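Local coordinates for protein salmonella plasmid virulence: SpvB (Salmonella typhimurium, PDB 6P0X) that is a secreted virulence toxin that probably ADP-ribosylates host actin on arginine using NAD(+), this chain being its N-terminal domain, at residues A[42-50]-A[311-322]; A[90-98]-A[106-114]. All coordinates share one frame; numbering follows the deposited sequence.

Contact 1 of 2, residues A[42-50]-A[311-322]; sequences NGPFGVGWS and LEYDENPILTQL. With AKR (acrylic acid), chain E.
Phe45, on a type I beta turn from Gly43 to Gly46, meets the loop end of the beta hairpin made by strands 304-314 and 321-328, and the packing is a worked example of a turn docked across a hairpin by few but varied contacts. The Phe45 ring takes Leu311 at its edge, CD1 to Leu311 CD1 4.0 Å. Phe45 CD1 also lies 3.6 Å from Tyr313 OH, a hydroxyl whose hydrogen bond goes to the carbonyl of Cys286. The backbone oxygen of Phe45 in turn sits in the plane of the Tyr313 ring, at the edge, 3.4 Å from Tyr313 CE1. Gly46, with CA close to Thr320 O, brings the chain against the hairpin with no side chain in the way. Val47 then makes the main polar link: its N donates to Thr320 O at 3.0 Å, with an N-H...O angle of 165°. Beside that bond Val47 CG2 touches Leu319 CD1 at 3.6 Å, the two side chains crossing at about a right angle. Val47 O accepts a weak bond from Gln321 NE2, 3.1 Å away; the Gln321 chain starts away from the turn, and its bend at chi2 (72°) brings the amide back. One water gathers this backbone together, donating to Phe45 O and Val47 O while accepting from Leu322 N. Trp49, in strand 49-50, closes the contact. Tyr36 and Leu18, on the other two strands of the small sheet that 49-50 completes, adjoin its indole. A second water in the ring plane accepts from Trp49 NE1 and Gln321 NE2 and donates to Leu322 O. Over one face of the indole, Leu322 CD2 makes a CH-pi contact, 3.7 Å from the centroid of the Trp49 five-membered ring and 21° off its normal.

Contact 2 of 2, residues A[90-98]-A[106-114]; sequences APNPVTCFA and QSYTVTRYQ
The ring of Tyr108 has the carbonyl oxygen of Cys96 at its edge, near the ring plane, while Phe104 meets the same ring edge-to-face and Phe136 also adjoins it. Ser107 CB comes up to the Phe97 ring obliquely, 3.6 Å from Phe97 CD1. A third flat group, the amide of Asn92, works through its two polar atoms: OD1 accepts from Arg112 N at 2.9 Å, and ND2 donates to Arg112 O at 3.1 Å, the latter bond lying on a lone pair and close to the amide plane. Asn92 reaches across because its chi1 of -167° swings CG away from the backbone N, and it grips both the N-H and the carbonyl of Arg112, much as a paired strand residue would. Its ND2 has a further acceptor in Thr84 O. The cis peptide before Pro93 follows directly, and Pro93 CB then packs 3.7 Å from Thr109 CG2, the two side chains side by side. From there the backbones pair regularly: Val94 with Val110 and Cys96 with Tyr108 are hydrogen-bonded pairs, and Thr95 with Thr109 is the non-hydrogen-bonded pair between them. On the threonine face a water lies 2.6 Å from Thr95 OG1 and donates to Thr109 OG1, which also bonds to Asn130. On the other face the Val94 and Val110 side chains cross obliquely, with Val94 CG2 4.1 Å from Val110 CB. Here a side-chain amide extends a short antiparallel pairing: strand 94-96 lies along 107-115, which pairs with 123-129 as well, and Asn92 ties the 107-115 strand to Thr84, the residue just after strand 81-83, in an all-antiparallel beta domain.

How the contacts relate
Contact 1 and contact 2 lie on opposite sides of the chain's centre, about 42 Å apart between centres and about 24 Å between nearest atoms, so neither touches the other. Along the chain the order is 42-50, then 90-98 and 106-114, then 311-322: contact 2 is a local pairing, whereas contact 1 joins parts of the chain more than 260 residues apart. Antiparallel strand pairings can be followed from 107-115 through successive neighbours to 304-314 and 321-328. The two thus illustrate different levels of one beta-rich domain: contact 2 builds strand pairing near one end, and contact 1 brings an early turn against the last hairpin at the other.

Contact 1 of 2, residues A[42-50]-A[311-322]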
ATOM      1  N   ASN A  42       9.956   1.901 -14.633  1.00 41.33           N
ATOM      2  CA  ASN A  42       9.240   0.636 -14.614  1.00 31.27           C
ATOM      3  C   ASN A  42       8.648   0.376 -13.229  1.00 27.37           C
ATOM      4  O   ASN A  42       9.040   0.982 -12.231  1.00 29.16           O
ATOM      5  CB  ASN A  42      10.172  -0.509 -15.014  1.00 25.12           C
ATOM      6  CG  ASN A  42       9.444  -1.627 -15.741  1.00 30.05           C
ATOM      7  OD1 ASN A  42       8.224  -1.749 -15.646  1.00 23.61           O
ATOM      8  ND2 ASN A  42      10.194  -2.453 -16.466  1.00 26.23           N
ATOM      9  N   GLY A  43       7.693  -0.551 -13.182  1.00 27.69           N
ATOM     10  CA  GLY A  43       7.014  -0.897 -11.954  1.00 28.43           C
ATOM     11  C   GLY A  43       5.935  -1.935 -12.194  1.00 34.92           C
ATOM     12  O   GLY A  43       5.933  -2.628 -13.217  1.00 32.58           O
ATOM     13  N   PRO A  44       4.992  -2.066 -11.254  1.00 32.95           N
ATOM     14  CA  PRO A  44       3.962  -3.112 -11.382  1.00 26.18           C
ATOM     15  C   PRO A  44       3.027  -2.915 -12.565  1.00 29.18           C
ATOM     16  O   PRO A  44       2.273  -3.839 -12.892  1.00 26.61           O
ATOM     17  CB  PRO A  44       3.191  -3.032 -10.054  1.00 20.96           C
ATOM     18  CG  PRO A  44       3.965  -2.106  -9.165  1.00 20.82           C
ATOM     19  CD  PRO A  44       4.852  -1.269 -10.023  1.00 20.61           C
ATOM     20  N   PHE A  45       3.045  -1.750 -13.214  1.00 28.32           N
ATOM     21  CA  PHE A  45       2.209  -1.500 -14.382  1.00 19.75           C
ATOM     22  C   PHE A  45       3.044  -1.228 -15.625  1.00 25.88           C
ATOM     23  O   PHE A  45       2.549  -0.624 -16.584  1.00 21.84           O
ATOM     24  CB  PHE A  45       1.251  -0.338 -14.113  1.00 21.97           C
ATOM     25  CG  PHE A  45       0.257  -0.617 -13.024  1.00 21.24           C
ATOM     26  CD1 PHE A  45      -0.946  -1.247 -13.306  1.00 23.45           C
ATOM     27  CD2 PHE A  45       0.527  -0.257 -11.715  1.00 20.98           C
ATOM     28  CE1 PHE A  45      -1.864  -1.506 -12.304  1.00 25.42           C
ATOM     29  CE2 PHE A  45      -0.387  -0.515 -10.707  1.00 28.66           C
ATOM     30  CZ  PHE A  45      -1.584  -1.145 -11.004  1.00 22.67           C
ATOM     31  N   GLY A  46       4.300  -1.665 -15.629  1.00 24.02           N
ATOM     32  CA  GLY A  46       5.173  -1.409 -16.751  1.00 21.36           C
ATOM     33  C   GLY A  46       5.726   0.003 -16.728  1.00 33.16           C
ATOM     34  O   GLY A  46       5.577   0.758 -15.761  1.00 30.10           O
ATOM     35  N   VAL A  47       6.377   0.359 -17.834  1.00 25.41           N
ATOM     36  CA  VAL A  47       7.035   1.655 -17.936  1.00 31.80           C
ATOM     37  C   VAL A  47       5.991   2.757 -18.060  1.00 31.16           C
ATOM     38  O   VAL A  47       5.033   2.644 -18.834  1.00 30.23           O
ATOM     39  CB  VAL A  47       8.005   1.661 -19.127  1.00 32.53           C
ATOM     40  CG1 VAL A  47       8.555   3.057 -19.373  1.00 24.59           C
ATOM     41  CG2 VAL A  47       9.138   0.680 -18.873  1.00 33.54           C
ATOM     42  N   GLY A  48       6.171   3.829 -17.288  1.00 26.48           N
ATOM     43  CA  GLY A  48       5.387   5.039 -17.427  1.00 28.90           C
ATOM     44  C   GLY A  48       4.101   5.090 -16.622  1.00 28.27           C
ATOM     45  O   GLY A  48       3.638   6.185 -16.289  1.00 30.60           O
ATOM     46  N   TRP A  49       3.503   3.946 -16.315  1.00 23.66           N
ATOM     47  CA  TRP A  49       2.252   3.910 -15.573  1.00 24.03           C
ATOM     48  C   TRP A  49       2.506   3.595 -14.105  1.00 27.90           C
ATOM     49  O   TRP A  49       3.426   2.847 -13.762  1.00 26.34           O
ATOM     50  CB  TRP A  49       1.289   2.872 -16.157  1.00 20.21           C
ATOM     51  CG  TRP A  49       0.678   3.267 -17.458  1.00 19.40           C
ATOM     52  CD1 TRP A  49       1.139   2.970 -18.706  1.00 26.51           C
ATOM     53  CD2 TRP A  49      -0.523   4.027 -17.643  1.00 23.46           C
ATOM     54  NE1 TRP A  49       0.302   3.500 -19.660  1.00 23.16           N
ATOM     55  CE2 TRP A  49      -0.726   4.154 -19.032  1.00 24.26           C
ATOM     56  CE3 TRP A  49      -1.444   4.613 -16.770  1.00 29.53           C
ATOM     57  CZ2 TRP A  49      -1.813   4.843 -19.568  1.00 28.04           C
ATOM     58  CZ3 TRP A  49      -2.523   5.299 -17.304  1.00 33.20           C
ATOM     59  CH2 TRP A  49      -2.699   5.406 -18.690  1.00 33.24           C
ATOM     60  N   SER A  50       1.667   4.161 -13.240  1.00 24.10           N
ATOM     61  CA  SER A  50       1.797   3.935 -11.810  1.00 31.80           C
ATOM     62  C   SER A  50       0.443   4.092 -11.137  1.00 33.15           C
ATOM     63  O   SER A  50      -0.405   4.876 -11.575  1.00 33.65           O
ATOM     64  CB  SER A  50       2.801   4.900 -11.174  1.00 26.85           C
ATOM     65  OG  SER A  50       2.407   6.240 -11.397  1.00 36.32           O
ATOM     66  N   LEU A 311      -6.264  -5.111 -18.388  1.00 34.55           N
ATOM     67  CA  LEU A 311      -5.115  -4.412 -18.937  1.00 31.53           C
ATOM     68  C   LEU A 311      -4.382  -5.337 -19.897  1.00 33.02           C
ATOM     69  O   LEU A 311      -4.141  -6.505 -19.578  1.00 35.16           O
ATOM     70  CB  LEU A 311      -4.175  -3.965 -17.818  1.00 29.56           C
ATOM     71  CG  LEU A 311      -4.815  -3.214 -16.646  1.00 32.41           C
ATOM     72  CD1 LEU A 311      -3.815  -3.027 -15.512  1.00 27.04           C
ATOM     73  CD2 LEU A 311      -5.389  -1.874 -17.088  1.00 30.48           C
ATOM     74  N   GLU A 312      -4.050  -4.822 -21.073  1.00 34.63           N
ATOM     75  CA  GLU A 312      -3.263  -5.537 -22.066  1.00 39.31           C
ATOM     76  C   GLU A 312      -1.910  -4.855 -22.197  1.00 34.07           C
ATOM     77  O   GLU A 312      -1.844  -3.624 -22.347  1.00 31.25           O
ATOM     78  CB  GLU A 312      -3.978  -5.565 -23.420  1.00 40.47           C
ATOM     79  CG  GLU A 312      -5.385  -6.137 -23.376  1.00 55.04           C
ATOM     80  CD  GLU A 312      -6.044  -6.159 -24.741  1.00 70.15           C
ATOM     81  OE1 GLU A 312      -5.388  -6.596 -25.712  1.00 75.23           O
ATOM     82  OE2 GLU A 312      -7.214  -5.737 -24.845  1.00 74.32           O
ATOM     83  N   TYR A 313      -0.848  -5.661 -22.185  1.00 29.70           N
ATOM     84  CA  TYR A 313       0.527  -5.189 -22.183  1.00 34.61           C
ATOM     85  C   TYR A 313       1.263  -5.684 -23.417  1.00 37.15           C
ATOM     86  O   TYR A 313       0.970  -6.758 -23.950  1.00 32.19           O
ATOM     87  CB  TYR A 313       1.301  -5.687 -20.956  1.00 28.27           C
ATOM     88  CG  TYR A 313       0.893  -5.086 -19.638  1.00 27.07           C
ATOM     89  CD1 TYR A 313       1.441  -3.889 -19.199  1.00 25.52           C
ATOM     90  CD2 TYR A 313      -0.019  -5.731 -18.815  1.00 27.96           C
ATOM     91  CE1 TYR A 313       1.080  -3.341 -17.987  1.00 30.38           C
ATOM     92  CE2 TYR A 313      -0.386  -5.193 -17.603  1.00 33.76           C
ATOM     93  CZ  TYR A 313       0.166  -3.997 -17.193  1.00 31.13           C
ATOM     94  OH  TYR A 313      -0.195  -3.453 -15.985  1.00 35.79           O
ATOM     95  N   ASP A 314       2.241  -4.894 -23.851  1.00 39.21           N
ATOM     96  CA  ASP A 314       3.265  -5.371 -24.775  1.00 37.16           C
ATOM     97  C   ASP A 314       4.392  -5.912 -23.906  1.00 37.67           C
ATOM     98  O   ASP A 314       5.160  -5.142 -23.326  1.00 35.06           O
ATOM     99  CB  ASP A 314       3.752  -4.249 -25.685  1.00 45.53           C
ATOM    100  CG  ASP A 314       2.731  -3.857 -26.734  1.00 70.93           C
ATOM    101  OD1 ASP A 314       2.003  -4.744 -27.229  1.00 85.24           O
ATOM    102  OD2 ASP A 314       2.657  -2.653 -27.064  1.00 76.63           O
ATOM    103  N   GLU A 315       4.493  -7.234 -23.798  1.00 34.78           N
ATOM    104  CA  GLU A 315       5.496  -7.855 -22.943  1.00 37.10           C
ATOM    105  C   GLU A 315       6.688  -8.295 -23.772  1.00 42.10           C
ATOM    106  O   GLU A 315       6.528  -8.954 -24.804  1.00 48.43           O
ATOM    107  CB  GLU A 315       4.966  -9.062 -22.173  1.00 43.49           C
ATOM    108  CG  GLU A 315       4.197  -8.745 -20.917  1.00 53.26           C
ATOM    109  CD  GLU A 315       4.249  -9.909 -19.935  1.00 57.14           C
ATOM    110  OE1 GLU A 315       3.233 -10.617 -19.781  1.00 55.57           O
ATOM    111  OE2 GLU A 315       5.330 -10.127 -19.340  1.00 54.22           O
ATOM    112  N   ASN A 316       7.876  -7.938 -23.305  1.00 36.27           N
ATOM    113  CA  ASN A 316       9.123  -8.390 -23.896  1.00 42.28           C
ATOM    114  C   ASN A 316      10.200  -8.320 -22.822  1.00 44.26           C
ATOM    115  O   ASN A 316      10.002  -7.675 -21.784  1.00 35.47           O
ATOM    116  CB  ASN A 316       9.488  -7.540 -25.129  1.00 44.64           C
ATOM    117  CG  ASN A 316       9.845  -6.111 -24.779  1.00 52.65           C
ATOM    118  OD1 ASN A 316      10.826  -5.851 -24.086  1.00 58.12           O
ATOM    119  ND2 ASN A 316       9.037  -5.170 -25.255  1.00 58.74           N
ATOM    120  N   PRO A 317      11.338  -8.991 -23.024  1.00 36.79           N
ATOM    121  CA  PRO A 317      12.374  -8.985 -21.978  1.00 36.43           C
ATOM    122  C   PRO A 317      13.008  -7.624 -21.732  1.00 34.64           C
ATOM    123  O   PRO A 317      13.587  -7.427 -20.658  1.00 52.61           O
ATOM    124  CB  PRO A 317      13.409  -9.991 -22.502  1.00 39.42           C
ATOM    125  CG  PRO A 317      12.637 -10.874 -23.438  1.00 41.50           C
ATOM    126  CD  PRO A 317      11.624  -9.982 -24.077  1.00 39.91           C
ATOM    127  N   ILE A 318      12.914  -6.679 -22.670  1.00 34.45           N
ATOM    128  CA  ILE A 318      13.520  -5.364 -22.468  1.00 33.10           C
ATOM    129  C   ILE A 318      12.618  -4.469 -21.625  1.00 36.70           C
ATOM    130  O   ILE A 318      13.049  -3.913 -20.610  1.00 39.70           O
ATOM    131  CB  ILE A 318      13.856  -4.716 -23.823  1.00 34.33           C
ATOM    132  CG1 ILE A 318      14.832  -5.597 -24.600  1.00 39.05           C
ATOM    133  CG2 ILE A 318      14.443  -3.327 -23.622  1.00 33.62           C
ATOM    134  CD1 ILE A 318      15.083  -5.129 -26.014  1.00 41.22           C
ATOM    135  N   LEU A 319      11.359  -4.312 -22.026  1.00 38.34           N
ATOM    136  CA  LEU A 319      10.425  -3.464 -21.300  1.00 37.39           C
ATOM    137  C   LEU A 319       9.013  -3.976 -21.533  1.00 37.96           C
ATOM    138  O   LEU A 319       8.694  -4.517 -22.595  1.00 47.46           O
ATOM    139  CB  LEU A 319      10.507  -1.995 -21.738  1.00 48.09           C
ATOM    140  CG  LEU A 319       9.422  -1.565 -22.741  1.00 58.58           C
ATOM    141  CD1 LEU A 319       8.675  -0.330 -22.270  1.00 66.99           C
ATOM    142  CD2 LEU A 319       9.982  -1.350 -24.137  1.00 53.75           C
ATOM    143  N   THR A 320       8.177  -3.827 -20.517  1.00 35.21           N
ATOM    144  CA  THR A 320       6.750  -4.070 -20.644  1.00 32.93           C
ATOM    145  C   THR A 320       6.027  -2.732 -20.693  1.00 29.52           C
ATOM    146  O   THR A 320       6.248  -1.872 -19.834  1.00 28.58           O
ATOM    147  CB  THR A 320       6.232  -4.919 -19.485  1.00 32.83           C
ATOM    148  OG1 THR A 320       6.801  -6.232 -19.576  1.00 30.31           O
ATOM    149  CG2 THR A 320       4.726  -5.026 -19.558  1.00 31.02           C
ATOM    150  N   GLN A 321       5.169  -2.559 -21.695  1.00 30.12           N
ATOM    151  CA  GLN A 321       4.428  -1.319 -21.884  1.00 26.23           C
ATOM    152  C   GLN A 321       2.942  -1.628 -21.979  1.00 26.37           C
ATOM    153  O   GLN A 321       2.536  -2.514 -22.739  1.00 28.45           O
ATOM    154  CB  GLN A 321       4.890  -0.589 -23.150  1.00 31.86           C
ATOM    155  CG  GLN A 321       4.274   0.789 -23.330  1.00 36.13           C
ATOM    156  CD  GLN A 321       4.825   1.802 -22.348  1.00 35.76           C
ATOM    157  OE1 GLN A 321       6.031   1.855 -22.108  1.00 39.32           O
ATOM    158  NE2 GLN A 321       3.944   2.610 -21.769  1.00 31.02           N
ATOM    159  N   LEU A 322       2.136  -0.889 -21.222  1.00 30.25           N
ATOM    160  CA  LEU A 322       0.692  -1.042 -21.312  1.00 27.47           C
ATOM    161  C   LEU A 322       0.214  -0.558 -22.673  1.00 28.34           C
ATOM    162  O   LEU A 322       0.561   0.543 -23.110  1.00 30.88           O
ATOM    163  CB  LEU A 322      -0.007  -0.256 -20.204  1.00 26.47           C
ATOM    164  CG  LEU A 322      -1.536  -0.288 -20.279  1.00 31.09           C
ATOM    165  CD1 LEU A 322      -2.067  -1.546 -19.607  1.00 26.92           C
ATOM    166  CD2 LEU A 322      -2.158   0.961 -19.666  1.00 33.48           C
TER
HETATM  167  CA  AKR E 403      -6.801  -4.319 -29.129  1.00 64.66           C
HETATM  168  CB  AKR E 403      -6.961  -3.831 -30.344  1.00 59.13           C
HETATM  169  C   AKR E 403      -7.979  -4.952 -28.391  1.00 64.69           C
HETATM  170  O   AKR E 403      -8.393  -4.463 -27.306  1.00 62.64           O
HETATM  171  OXT AKR E 403      -8.542  -5.970 -28.872  1.00 64.42           O
HETATM  172  O   HOH W   1       3.403   0.258 -19.121  1.00 27.29           O
HETATM  173  O   HOH W   2       1.461   3.005 -22.541  1.00 22.63           O

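Contact 2 of 2, residues A[90-98]-A[106-114]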
ATOM      1  N   ALA A  90       5.268  21.369  25.144  1.00 59.87           N
ATOM      2  CA  ALA A  90       4.961  20.273  24.226  1.00 50.37           C
ATOM      3  C   ALA A  90       6.227  19.471  23.972  1.00 51.00           C
ATOM      4  O   ALA A  90       6.907  19.649  22.954  1.00 46.57           O
ATOM      5  CB  ALA A  90       4.372  20.802  22.917  1.00 39.55           C
ATOM      6  N   PRO A  91       6.579  18.569  24.886  1.00 47.88           N
ATOM      7  CA  PRO A  91       7.776  17.748  24.682  1.00 38.83           C
ATOM      8  C   PRO A  91       7.622  16.845  23.469  1.00 41.71           C
ATOM      9  O   PRO A  91       6.527  16.387  23.139  1.00 39.93           O
ATOM     10  CB  PRO A  91       7.880  16.937  25.978  1.00 43.93           C
ATOM     11  CG  PRO A  91       6.503  16.966  26.564  1.00 51.71           C
ATOM     12  CD  PRO A  91       5.934  18.298  26.183  1.00 51.61           C
ATOM     13  N   ASN A  92       8.740  16.607  22.797  1.00 35.77           N
ATOM     14  CA  ASN A  92       8.779  15.716  21.648  1.00 38.40           C
ATOM     15  C   ASN A  92      10.096  14.953  21.697  1.00 40.80           C
ATOM     16  O   ASN A  92      11.170  15.569  21.668  1.00 44.44           O
ATOM     17  CB  ASN A  92       8.646  16.504  20.343  1.00 31.41           C
ATOM     18  CG  ASN A  92       8.363  15.615  19.148  1.00 29.16           C
ATOM     19  OD1 ASN A  92       7.762  14.548  19.278  1.00 32.55           O
ATOM     20  ND2 ASN A  92       8.798  16.053  17.971  1.00 30.03           N
ATOM     21  N   PRO A  93      10.066  13.614  21.769  1.00 31.49           N
ATOM     22  CA  PRO A  93       8.900  12.723  21.729  1.00 29.79           C
ATOM     23  C   PRO A  93       8.124  12.628  23.046  1.00 33.96           C
ATOM     24  O   PRO A  93       8.568  13.153  24.068  1.00 34.07           O
ATOM     25  CB  PRO A  93       9.525  11.367  21.394  1.00 29.68           C
ATOM     26  CG  PRO A  93      10.870  11.431  22.028  1.00 30.24           C
ATOM     27  CD  PRO A  93      11.327  12.857  21.881  1.00 31.01           C
ATOM     28  N   VAL A  94       6.970  11.962  23.006  1.00 29.79           N
ATOM     29  CA  VAL A  94       6.197  11.643  24.200  1.00 35.31           C
ATOM     30  C   VAL A  94       6.113  10.125  24.332  1.00 34.04           C
ATOM     31  O   VAL A  94       6.440   9.378  23.411  1.00 33.76           O
ATOM     32  CB  VAL A  94       4.787  12.268  24.185  1.00 34.05           C
ATOM     33  CG1 VAL A  94       4.873  13.768  23.987  1.00 32.82           C
ATOM     34  CG2 VAL A  94       3.928  11.628  23.100  1.00 30.25           C
ATOM     35  N   THR A  95       5.687   9.675  25.505  1.00 36.79           N
ATOM     36  CA  THR A  95       5.439   8.262  25.755  1.00 39.12           C
ATOM     37  C   THR A  95       3.937   8.026  25.771  1.00 35.96           C
ATOM     38  O   THR A  95       3.204   8.716  26.487  1.00 35.68           O
ATOM     39  CB  THR A  95       6.065   7.814  27.076  1.00 40.56           C
ATOM     40  OG1 THR A  95       7.487   7.973  27.006  1.00 38.51           O
ATOM     41  CG2 THR A  95       5.740   6.351  27.346  1.00 33.34           C
ATOM     42  N   CYS A  96       3.481   7.055  24.985  1.00 33.88           N
ATOM     43  CA  CYS A  96       2.061   6.782  24.820  0.55 33.33           C
ATOM     44  C   CYS A  96       1.759   5.347  25.223  1.00 34.84           C
ATOM     45  O   CYS A  96       2.394   4.409  24.733  1.00 33.94           O
ATOM     46  CB  CYS A  96       1.611   7.031  23.377  0.55 31.86           C
ATOM     47  SG  CYS A  96       1.510   8.775  22.909  0.55 32.68           S
ATOM     48  N   PHE A  97       0.789   5.184  26.122  1.00 36.82           N
ATOM     49  CA  PHE A  97       0.327   3.872  26.559  1.00 36.38           C
ATOM     50  C   PHE A  97      -0.997   3.469  25.922  1.00 39.69           C
ATOM     51  O   PHE A  97      -1.380   2.297  26.013  1.00 35.77           O
ATOM     52  CB  PHE A  97       0.165   3.836  28.084  1.00 43.45           C
ATOM     53  CG  PHE A  97       1.432   4.115  28.846  1.00 54.05           C
ATOM     54  CD1 PHE A  97       2.299   3.082  29.175  1.00 48.92           C
ATOM     55  CD2 PHE A  97       1.741   5.406  29.258  1.00 49.81           C
ATOM     56  CE1 PHE A  97       3.461   3.335  29.888  1.00 57.02           C
ATOM     57  CE2 PHE A  97       2.899   5.669  29.969  1.00 48.96           C
ATOM     58  CZ  PHE A  97       3.762   4.632  30.286  1.00 57.81           C
ATOM     59  N   ALA A  98      -1.707   4.405  25.298  1.00 36.17           N
ATOM     60  CA  ALA A  98      -3.030   4.130  24.760  1.00 39.41           C
ATOM     61  C   ALA A  98      -3.352   5.158  23.686  1.00 37.36           C
ATOM     62  O   ALA A  98      -2.750   6.230  23.631  1.00 40.49           O
ATOM     63  CB  ALA A  98      -4.093   4.158  25.863  1.00 36.48           C
ATOM     64  N   GLN A 106       2.200  -2.692  24.987  1.00 31.28           N
ATOM     65  CA  GLN A 106       3.478  -2.029  25.190  1.00 30.73           C
ATOM     66  C   GLN A 106       3.295  -0.529  25.015  1.00 30.13           C
ATOM     67  O   GLN A 106       2.375  -0.069  24.337  1.00 32.19           O
ATOM     68  CB  GLN A 106       4.548  -2.541  24.207  1.00 29.20           C
ATOM     69  CG  GLN A 106       4.349  -2.030  22.782  1.00 27.30           C
ATOM     70  CD  GLN A 106       5.442  -2.464  21.819  1.00 26.00           C
ATOM     71  OE1 GLN A 106       6.622  -2.487  22.164  1.00 29.18           O
ATOM     72  NE2 GLN A 106       5.049  -2.800  20.596  1.00 25.40           N
ATOM     73  N   SER A 107       4.180   0.236  25.639  1.00 30.54           N
ATOM     74  CA  SER A 107       4.182   1.674  25.429  1.00 30.10           C
ATOM     75  C   SER A 107       4.995   2.020  24.182  1.00 31.35           C
ATOM     76  O   SER A 107       5.781   1.216  23.674  1.00 29.77           O
ATOM     77  CB  SER A 107       4.732   2.404  26.654  1.00 31.75           C
ATOM     78  OG  SER A 107       6.112   2.136  26.826  1.00 36.30           O
ATOM     79  N   TYR A 108       4.782   3.236  23.682  1.00 27.53           N
ATOM     80  CA  TYR A 108       5.371   3.689  22.432  1.00 25.86           C
ATOM     81  C   TYR A 108       6.057   5.033  22.625  1.00 28.82           C
ATOM     82  O   TYR A 108       5.518   5.929  23.280  1.00 29.21           O
ATOM     83  CB  TYR A 108       4.307   3.820  21.330  1.00 26.11           C
ATOM     84  CG  TYR A 108       3.810   2.499  20.797  1.00 24.54           C
ATOM     85  CD1 TYR A 108       2.763   1.829  21.416  1.00 25.70           C
ATOM     86  CD2 TYR A 108       4.386   1.921  19.676  1.00 23.24           C
ATOM     87  CE1 TYR A 108       2.304   0.618  20.935  1.00 30.49           C
ATOM     88  CE2 TYR A 108       3.937   0.707  19.187  1.00 23.13           C
ATOM     89  CZ  TYR A 108       2.896   0.060  19.820  1.00 29.28           C
ATOM     90  OH  TYR A 108       2.444  -1.147  19.340  1.00 30.47           O
ATOM     91  N   THR A 109       7.255   5.160  22.061  1.00 31.84           N
ATOM     92  CA  THR A 109       7.880   6.464  21.884  1.00 29.51           C
ATOM     93  C   THR A 109       7.311   7.084  20.615  1.00 30.40           C
ATOM     94  O   THR A 109       7.425   6.501  19.527  1.00 26.57           O
ATOM     95  CB  THR A 109       9.399   6.335  21.796  1.00 30.20           C
ATOM     96  OG1 THR A 109       9.909   5.806  23.027  1.00 27.98           O
ATOM     97  CG2 THR A 109      10.033   7.693  21.529  1.00 28.04           C
ATOM     98  N   VAL A 110       6.668   8.241  20.753  1.00 24.94           N
ATOM     99  CA  VAL A 110       5.938   8.875  19.662  1.00 27.31           C
ATOM    100  C   VAL A 110       6.593  10.214  19.369  1.00 25.96           C
ATOM    101  O   VAL A 110       6.632  11.097  20.237  1.00 31.23           O
ATOM    102  CB  VAL A 110       4.451   9.053  20.004  1.00 32.17           C
ATOM    103  CG1 VAL A 110       3.723   9.746  18.861  1.00 28.64           C
ATOM    104  CG2 VAL A 110       3.825   7.700  20.315  1.00 26.00           C
ATOM    105  N   THR A 111       7.090  10.367  18.143  1.00 23.50           N
ATOM    106  CA  THR A 111       7.817  11.555  17.716  1.00 23.83           C
ATOM    107  C   THR A 111       7.037  12.239  16.604  1.00 23.57           C
ATOM    108  O   THR A 111       6.762  11.623  15.570  1.00 35.49           O
ATOM    109  CB  THR A 111       9.222  11.189  17.227  1.00 23.17           C
ATOM    110  OG1 THR A 111       9.884  10.386  18.215  1.00 30.03           O
ATOM    111  CG2 THR A 111      10.041  12.445  16.964  1.00 25.64           C
ATOM    112  N   ARG A 112       6.691  13.504  16.807  1.00 27.69           N
ATOM    113  CA  ARG A 112       5.986  14.256  15.782  1.00 29.96           C
ATOM    114  C   ARG A 112       6.963  14.749  14.720  1.00 28.49           C
ATOM    115  O   ARG A 112       8.043  15.255  15.035  1.00 29.24           O
ATOM    116  CB  ARG A 112       5.255  15.450  16.394  1.00 26.63           C
ATOM    117  CG  ARG A 112       4.658  16.379  15.349  1.00 28.49           C
ATOM    118  CD  ARG A 112       3.617  17.314  15.926  1.00 28.96           C
ATOM    119  NE  ARG A 112       2.967  18.077  14.866  1.00 34.80           N
ATOM    120  CZ  ARG A 112       2.247  19.177  15.060  1.00 38.32           C
ATOM    121  NH1 ARG A 112       2.083  19.665  16.285  1.00 35.87           N
ATOM    122  NH2 ARG A 112       1.695  19.794  14.023  1.00 36.65           N
ATOM    123  N   TYR A 113       6.573  14.607  13.457  1.00 23.86           N
ATOM    124  CA  TYR A 113       7.349  15.103  12.331  1.00 26.45           C
ATOM    125  C   TYR A 113       6.510  16.083  11.526  1.00 28.53           C
ATOM    126  O   TYR A 113       5.280  15.992  11.497  1.00 28.22           O
ATOM    127  CB  TYR A 113       7.834  13.960  11.424  1.00 25.04           C
ATOM    128  CG  TYR A 113       9.020  13.203  11.975  1.00 24.26           C
ATOM    129  CD1 TYR A 113       8.858  12.187  12.911  1.00 25.58           C
ATOM    130  CD2 TYR A 113      10.307  13.513  11.562  1.00 21.81           C
ATOM    131  CE1 TYR A 113       9.955  11.499  13.415  1.00 22.96           C
ATOM    132  CE2 TYR A 113      11.404  12.835  12.057  1.00 25.99           C
ATOM    133  CZ  TYR A 113      11.224  11.830  12.980  1.00 24.20           C
ATOM    134  OH  TYR A 113      12.326  11.165  13.464  1.00 28.72           O
ATOM    135  N   GLN A 114       7.187  17.015  10.862  1.00 26.98           N
ATOM    136  CA  GLN A 114       6.505  18.038  10.083  1.00 29.41           C
ATOM    137  C   GLN A 114       7.373  18.408   8.896  1.00 30.04           C
ATOM    138  O   GLN A 114       8.587  18.173   8.913  1.00 33.21           O
ATOM    139  CB  GLN A 114       6.206  19.269  10.950  1.00 28.29           C
ATOM    140  CG  GLN A 114       7.436  20.059  11.362  1.00 29.07           C
ATOM    141  CD  GLN A 114       7.103  21.180  12.321  1.00 37.44           C
ATOM    142  OE1 GLN A 114       6.452  20.955  13.341  1.00 31.19           O
ATOM    143  NE2 GLN A 114       7.548  22.392  12.004  1.00 33.60           N
TER
HETATM  144  O   HOH W   3       8.725   6.251  25.482  1.00 43.36           O